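PDB 4MO9: periplasmic binding protein from Veillonella parvula, which probably binds a solute in the periplasm, perhaps an iron-siderophore complex, for handover to a membrane transporter. Local coordinates for residues A[191-202]-A[331-341]. Numbering follows the deposited sequence.
Sequences RVSKINKPKPTV and AKTFYPEEFKD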
ATOM      1  N   ARG A 191      -7.840  14.567  14.650  1.00 32.61           N
ATOM      2  CA  ARG A 191      -7.079  14.780  15.877  1.00 35.42           C
ATOM      3  C   ARG A 191      -5.766  15.501  15.564  1.00 32.16           C
ATOM      4  O   ARG A 191      -5.399  16.441  16.265  1.00 34.69           O
ATOM      5  CB  ARG A 191      -6.856  13.462  16.630  1.00 35.66           C
ATOM      6  CG  ARG A 191      -6.510  13.656  18.111  1.00 44.01           C
ATOM      7  CD  ARG A 191      -6.433  12.323  18.865  1.00 46.84           C
ATOM      8  NE  ARG A 191      -7.748  11.691  19.005  1.00 46.65           N
ATOM      9  CZ  ARG A 191      -7.941  10.423  19.363  1.00 45.47           C
ATOM     10  NH1 ARG A 191      -6.902   9.635  19.616  1.00 46.27           N
ATOM     11  NH2 ARG A 191      -9.170   9.939  19.464  1.00 41.50           N
ATOM     12  N   VAL A 192      -5.088  15.090  14.494  1.00 30.33           N
ATOM     13  CA  VAL A 192      -3.847  15.743  14.057  1.00 33.61           C
ATOM     14  C   VAL A 192      -4.045  17.245  13.826  1.00 35.44           C
ATOM     15  O   VAL A 192      -3.207  18.069  14.232  1.00 36.04           O
ATOM     16  CB  VAL A 192      -3.270  15.089  12.774  1.00 39.08           C
ATOM     17  CG1 VAL A 192      -2.306  16.039  12.070  1.00 38.97           C
ATOM     18  CG2 VAL A 192      -2.582  13.772  13.104  1.00 37.98           C
ATOM     19  N   SER A 193      -5.172  17.602  13.213  1.00 33.59           N
ATOM     20  CA  SER A 193      -5.464  19.000  12.907  1.00 32.43           C
ATOM     21  C   SER A 193      -5.629  19.841  14.161  1.00 34.69           C
ATOM     22  O   SER A 193      -5.487  21.070  14.113  1.00 39.83           O
ATOM     23  CB  SER A 193      -6.723  19.119  12.024  1.00 36.23           C
ATOM     24  OG  SER A 193      -7.914  19.018  12.802  1.00 35.77           O
ATOM     25  N   LYS A 194      -5.932  19.196  15.286  1.00 33.08           N
ATOM     26  CA  LYS A 194      -6.162  19.925  16.533  1.00 37.13           C
ATOM     27  C   LYS A 194      -4.985  19.876  17.509  1.00 36.48           C
ATOM     28  O   LYS A 194      -5.030  20.494  18.577  1.00 38.17           O
ATOM     29  CB  LYS A 194      -7.453  19.446  17.201  1.00 42.38           C
ATOM     30  CG  LYS A 194      -8.692  20.039  16.552  1.00 45.53           C
ATOM     31  CD  LYS A 194      -9.863  19.071  16.547  1.00 48.98           C
ATOM     32  CE  LYS A 194     -10.991  19.618  15.663  1.00 51.54           C
ATOM     33  NZ  LYS A 194     -12.133  18.673  15.523  1.00 51.06           N
ATOM     34  N   ILE A 195      -3.937  19.149  17.133  1.00 35.39           N
ATOM     35  CA  ILE A 195      -2.691  19.146  17.893  1.00 38.41           C
ATOM     36  C   ILE A 195      -1.867  20.359  17.492  1.00 43.75           C
ATOM     37  O   ILE A 195      -1.545  20.526  16.310  1.00 45.17           O
ATOM     38  CB  ILE A 195      -1.890  17.850  17.644  1.00 37.65           C
ATOM     39  CG1 ILE A 195      -2.686  16.654  18.174  1.00 36.94           C
ATOM     40  CG2 ILE A 195      -0.503  17.915  18.312  1.00 39.52           C
ATOM     41  CD1 ILE A 195      -2.059  15.293  17.864  1.00 37.01           C
ATOM     42  N   ASN A 196      -1.533  21.198  18.478  1.00 44.32           N
ATOM     43  CA  ASN A 196      -0.787  22.436  18.258  1.00 43.12           C
ATOM     44  C   ASN A 196       0.665  22.386  18.788  1.00 42.20           C
ATOM     45  O   ASN A 196       1.412  23.359  18.656  1.00 40.44           O
ATOM     46  CB  ASN A 196      -1.546  23.631  18.868  1.00 44.16           C
ATOM     47  CG  ASN A 196      -2.924  23.830  18.247  1.00 45.19           C
ATOM     48  OD1 ASN A 196      -3.889  24.239  18.917  1.00 44.91           O
ATOM     49  ND2 ASN A 196      -3.023  23.529  16.961  1.00 41.28           N
ATOM     50  N   LYS A 197       1.056  21.249  19.367  1.00 44.65           N
ATOM     51  CA  LYS A 197       2.439  21.030  19.827  1.00 48.38           C
ATOM     52  C   LYS A 197       3.410  21.076  18.654  1.00 46.18           C
ATOM     53  O   LYS A 197       2.998  20.907  17.502  1.00 45.88           O
ATOM     54  CB  LYS A 197       2.575  19.651  20.481  1.00 53.00           C
ATOM     55  CG  LYS A 197       1.967  19.535  21.849  1.00 59.36           C
ATOM     56  CD  LYS A 197       2.461  18.295  22.570  1.00 62.69           C
ATOM     57  CE  LYS A 197       2.447  17.064  21.688  1.00 61.12           C
ATOM     58  NZ  LYS A 197       2.800  15.832  22.455  1.00 62.17           N
ATOM     59  N   PRO A 198       4.710  21.272  18.934  1.00 46.04           N
ATOM     60  CA  PRO A 198       5.659  21.252  17.815  1.00 46.08           C
ATOM     61  C   PRO A 198       5.619  19.906  17.088  1.00 46.20           C
ATOM     62  O   PRO A 198       5.374  18.867  17.728  1.00 43.93           O
ATOM     63  CB  PRO A 198       7.008  21.434  18.498  1.00 48.83           C
ATOM     64  CG  PRO A 198       6.692  22.164  19.771  1.00 49.42           C
ATOM     65  CD  PRO A 198       5.367  21.605  20.212  1.00 47.10           C
ATOM     66  N   LYS A 199       5.827  19.931  15.774  1.00 41.41           N
ATOM     67  CA  LYS A 199       5.857  18.710  14.986  1.00 39.91           C
ATOM     68  C   LYS A 199       7.213  18.039  15.158  1.00 38.47           C
ATOM     69  O   LYS A 199       8.250  18.710  15.138  1.00 40.64           O
ATOM     70  CB  LYS A 199       5.598  19.021  13.512  1.00 42.29           C
ATOM     71  CG  LYS A 199       4.273  19.750  13.271  1.00 46.51           C
ATOM     72  CD  LYS A 199       3.990  19.967  11.788  1.00 51.50           C
ATOM     73  CE  LYS A 199       2.623  20.618  11.578  1.00 55.45           C
ATOM     74  NZ  LYS A 199       1.520  19.868  12.250  1.00 57.19           N
ATOM     75  N   PRO A 200       7.213  16.715  15.357  1.00 38.56           N
ATOM     76  CA  PRO A 200       8.508  16.034  15.402  1.00 41.08           C
ATOM     77  C   PRO A 200       9.112  15.966  14.011  1.00 39.43           C
ATOM     78  O   PRO A 200       8.376  15.766  13.033  1.00 40.16           O
ATOM     79  CB  PRO A 200       8.162  14.629  15.911  1.00 38.76           C
ATOM     80  CG  PRO A 200       6.733  14.452  15.636  1.00 40.28           C
ATOM     81  CD  PRO A 200       6.097  15.824  15.714  1.00 38.33           C
ATOM     82  N   THR A 201      10.422  16.161  13.930  1.00 38.64           N
ATOM     83  CA  THR A 201      11.147  16.018  12.680  1.00 41.27           C
ATOM     84  C   THR A 201      11.375  14.533  12.438  1.00 42.98           C
ATOM     85  O   THR A 201      11.662  13.782  13.375  1.00 42.94           O
ATOM     86  CB  THR A 201      12.498  16.763  12.709  1.00 44.36           C
ATOM     87  OG1 THR A 201      13.233  16.393  13.886  1.00 44.89           O
ATOM     88  CG2 THR A 201      12.282  18.275  12.703  1.00 43.58           C
ATOM     89  N   VAL A 202      11.235  14.103  11.188  1.00 41.75           N
ATOM     90  CA  VAL A 202      11.380  12.688  10.875  1.00 40.44           C
ATOM     91  C   VAL A 202      12.227  12.447   9.622  1.00 38.55           C
ATOM     92  O   VAL A 202      12.071  13.144   8.612  1.00 37.65           O
ATOM     93  CB  VAL A 202       9.988  12.001  10.748  1.00 39.36           C
ATOM     94  CG1 VAL A 202       9.133  12.680   9.688  1.00 39.63           C
ATOM     95  CG2 VAL A 202      10.135  10.526  10.439  1.00 37.85           C
ATOM     96  N   ALA A 331       0.653   8.519  12.967  1.00 31.30           N
ATOM     97  CA  ALA A 331       0.159   9.487  13.956  1.00 32.17           C
ATOM     98  C   ALA A 331       0.477   9.069  15.386  1.00 32.00           C
ATOM     99  O   ALA A 331       0.870   9.899  16.229  1.00 35.30           O
ATOM    100  CB  ALA A 331      -1.339   9.692  13.784  1.00 28.09           C
ATOM    101  N   LYS A 332       0.311   7.781  15.667  1.00 30.35           N
ATOM    102  CA  LYS A 332       0.639   7.234  16.987  1.00 34.62           C
ATOM    103  C   LYS A 332       2.147   7.277  17.266  1.00 35.16           C
ATOM    104  O   LYS A 332       2.569   7.456  18.418  1.00 33.56           O
ATOM    105  CB  LYS A 332       0.091   5.804  17.120  1.00 38.19           C
ATOM    106  CG  LYS A 332       0.345   5.111  18.457  1.00 39.13           C
ATOM    107  CD  LYS A 332      -0.291   3.712  18.437  1.00 38.01           C
ATOM    108  CE  LYS A 332      -0.238   3.012  19.787  1.00 37.83           C
ATOM    109  NZ  LYS A 332      -1.249   3.518  20.759  1.00 37.36           N
ATOM    110  N   THR A 333       2.963   7.132  16.220  1.00 33.09           N
ATOM    111  CA  THR A 333       4.427   7.179  16.386  1.00 33.65           C
ATOM    112  C   THR A 333       4.870   8.606  16.689  1.00 34.78           C
ATOM    113  O   THR A 333       5.685   8.849  17.591  1.00 34.92           O
ATOM    114  CB  THR A 333       5.142   6.677  15.112  1.00 33.44           C
ATOM    115  OG1 THR A 333       4.856   5.282  14.925  1.00 33.86           O
ATOM    116  CG2 THR A 333       6.661   6.881  15.197  1.00 33.94           C
ATOM    117  N   PHE A 334       4.319   9.553  15.931  1.00 34.22           N
ATOM    118  CA  PHE A 334       4.642  10.962  16.111  1.00 35.68           C
ATOM    119  C   PHE A 334       4.050  11.544  17.394  1.00 39.55           C
ATOM    120  O   PHE A 334       4.671  12.393  18.023  1.00 30.81           O
ATOM    121  CB  PHE A 334       4.179  11.781  14.902  1.00 31.98           C
ATOM    122  CG  PHE A 334       4.729  11.285  13.589  1.00 33.62           C
ATOM    123  CD1 PHE A 334       5.986  10.709  13.530  1.00 34.44           C
ATOM    124  CD2 PHE A 334       3.979  11.383  12.415  1.00 34.44           C
ATOM    125  CE1 PHE A 334       6.497  10.239  12.330  1.00 36.84           C
ATOM    126  CE2 PHE A 334       4.487  10.912  11.209  1.00 33.89           C
ATOM    127  CZ  PHE A 334       5.757  10.339  11.173  1.00 35.18           C
ATOM    128  N   TYR A 335       2.843  11.104  17.763  1.00 36.98           N
ATOM    129  CA  TYR A 335       2.149  11.653  18.937  1.00 39.11           C
ATOM    130  C   TYR A 335       1.568  10.565  19.854  1.00 39.29           C
ATOM    131  O   TYR A 335       0.341  10.404  19.929  1.00 37.07           O
ATOM    132  CB  TYR A 335       1.024  12.594  18.473  1.00 36.25           C
ATOM    133  CG  TYR A 335       1.499  13.749  17.612  1.00 35.91           C
ATOM    134  CD1 TYR A 335       1.400  13.696  16.232  1.00 38.19           C
ATOM    135  CD2 TYR A 335       2.049  14.895  18.184  1.00 39.58           C
ATOM    136  CE1 TYR A 335       1.831  14.745  15.432  1.00 39.03           C
ATOM    137  CE2 TYR A 335       2.482  15.958  17.392  1.00 39.10           C
ATOM    138  CZ  TYR A 335       2.371  15.876  16.016  1.00 37.72           C
ATOM    139  OH  TYR A 335       2.786  16.917  15.210  1.00 34.51           O
ATOM    140  N   PRO A 336       2.449   9.822  20.552  1.00 38.06           N
ATOM    141  CA  PRO A 336       2.093   8.621  21.323  1.00 38.30           C
ATOM    142  C   PRO A 336       0.990   8.832  22.361  1.00 39.38           C
ATOM    143  O   PRO A 336       0.073   8.008  22.456  1.00 39.90           O
ATOM    144  CB  PRO A 336       3.408   8.257  22.030  1.00 42.33           C
ATOM    145  CG  PRO A 336       4.468   8.783  21.126  1.00 44.87           C
ATOM    146  CD  PRO A 336       3.904  10.052  20.532  1.00 39.73           C
ATOM    147  N   GLU A 337       1.083   9.912  23.133  1.00 43.18           N
ATOM    148  CA  GLU A 337       0.127  10.170  24.204  1.00 48.78           C
ATOM    149  C   GLU A 337      -1.235  10.615  23.676  1.00 49.25           C
ATOM    150  O   GLU A 337      -2.250  10.457  24.360  1.00 52.90           O
ATOM    151  CB  GLU A 337       0.687  11.206  25.182  1.00 57.53           C
ATOM    152  CG  GLU A 337       1.994  10.784  25.843  1.00 66.58           C
ATOM    153  CD  GLU A 337       1.808   9.684  26.882  1.00 74.31           C
ATOM    154  OE1 GLU A 337       2.803   8.988  27.192  1.00 78.77           O
ATOM    155  OE2 GLU A 337       0.675   9.524  27.397  1.00 74.27           O
ATOM    156  N   GLU A 338      -1.264  11.162  22.462  1.00 44.11           N
ATOM    157  CA  GLU A 338      -2.523  11.622  21.875  1.00 43.51           C
ATOM    158  C   GLU A 338      -3.273  10.484  21.199  1.00 40.41           C
ATOM    159  O   GLU A 338      -4.429  10.657  20.803  1.00 41.71           O
ATOM    160  CB  GLU A 338      -2.292  12.744  20.852  1.00 43.57           C
ATOM    161  CG  GLU A 338      -1.916  14.085  21.446  1.00 47.99           C
ATOM    162  CD  GLU A 338      -0.475  14.127  21.916  1.00 55.12           C
ATOM    163  OE1 GLU A 338       0.295  13.189  21.596  1.00 55.04           O
ATOM    164  OE2 GLU A 338      -0.110  15.097  22.610  1.00 60.64           O
ATOM    165  N   PHE A 339      -2.616   9.331  21.072  1.00 38.17           N
ATOM    166  CA  PHE A 339      -3.183   8.198  20.343  1.00 35.88           C
ATOM    167  C   PHE A 339      -3.112   6.860  21.089  1.00 36.45           C
ATOM    168  O   PHE A 339      -2.908   5.810  20.464  1.00 35.36           O
ATOM    169  CB  PHE A 339      -2.542   8.084  18.953  1.00 37.32           C
ATOM    170  CG  PHE A 339      -2.984   9.161  17.991  1.00 37.29           C
ATOM    171  CD1 PHE A 339      -4.103   8.981  17.201  1.00 38.64           C
ATOM    172  CD2 PHE A 339      -2.278  10.354  17.889  1.00 39.18           C
ATOM    173  CE1 PHE A 339      -4.521   9.977  16.308  1.00 40.40           C
ATOM    174  CE2 PHE A 339      -2.678  11.355  17.009  1.00 40.68           C
ATOM    175  CZ  PHE A 339      -3.805  11.165  16.212  1.00 40.73           C
ATOM    176  N   LYS A 340      -3.318   6.902  22.407  1.00 38.58           N
ATOM    177  CA  LYS A 340      -3.318   5.693  23.234  1.00 44.35           C
ATOM    178  C   LYS A 340      -4.508   4.803  22.913  1.00 43.41           C
ATOM    179  O   LYS A 340      -4.478   3.596  23.171  1.00 43.03           O
ATOM    180  CB  LYS A 340      -3.333   6.039  24.729  1.00 50.54           C
ATOM    181  CG  LYS A 340      -2.191   6.935  25.170  1.00 53.89           C
ATOM    182  CD  LYS A 340      -2.050   6.990  26.692  1.00 59.67           C
ATOM    183  CE  LYS A 340      -1.433   5.704  27.241  1.00 65.35           C
ATOM    184  NZ  LYS A 340      -0.912   5.865  28.637  1.00 70.63           N
ATOM    185  N   ASP A 341      -5.554   5.402  22.348  1.00 42.29           N
ATOM    186  CA  ASP A 341      -6.776   4.673  22.034  1.00 41.70           C
ATOM    187  C   ASP A 341      -6.723   4.058  20.637  1.00 41.58           C
ATOM    188  O   ASP A 341      -7.722   3.507  20.143  1.00 45.45           O
ATOM    189  CB  ASP A 341      -7.996   5.599  22.168  1.00 44.53           C
ATOM    190  CG  ASP A 341      -7.930   6.800  21.233  1.00 45.47           C
ATOM    191  OD1 ASP A 341      -6.837   7.095  20.708  1.00 43.92           O
ATOM    192  OD2 ASP A 341      -8.976   7.457  21.021  1.00 49.32           O
TER
HETATM  193  O   HOH W   1       2.482  12.462  22.473  1.00 49.29           O
HETATM  194  O   HOH W   2       1.782  19.094  15.642  1.00 57.26           O
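R191 runs along F339 to reach D341. Its CB and CG touch F339 CZ, CB at 3.8 Å; CD lies over one ring face, a CH-pi contact 4.1 Å from the F339 centroid, while A331 CB backs the opposite face. NE passes E338 O. With CG anti to the backbone N (chi1 -160°) and a bend at chi3, the guanidinium meets the D341 carboxylate end-on, nearly coplanar. In this salt bridge R191 NH1 donates to D341 OD1 at 2.8 Å and NH2 to D341 OD2 at 2.9 Å, each oxygen accepting on its syn lone pair. NH1 also hydrogen-bonds E338 O, 28° out of the guanidinium plane, whereas D341 OD1 lies in it. In this TroA-like fold helix 171-194 links the two lobes, and its end packs on the chain leaving helix 324-334. A leucine here would probably leave the D341 carboxylate without its charged mate and the E338 carbonyl without the NH1 donor. I195 CD1 sits over one face of the Y335 ring. K197 NZ salt-bridges E338 OE2 at 3.0 Å, syn but 25° out of the carboxylate plane. P200 CD packs against Y335 CZ; Y335 OH is hydrogen-bonded to G232 O.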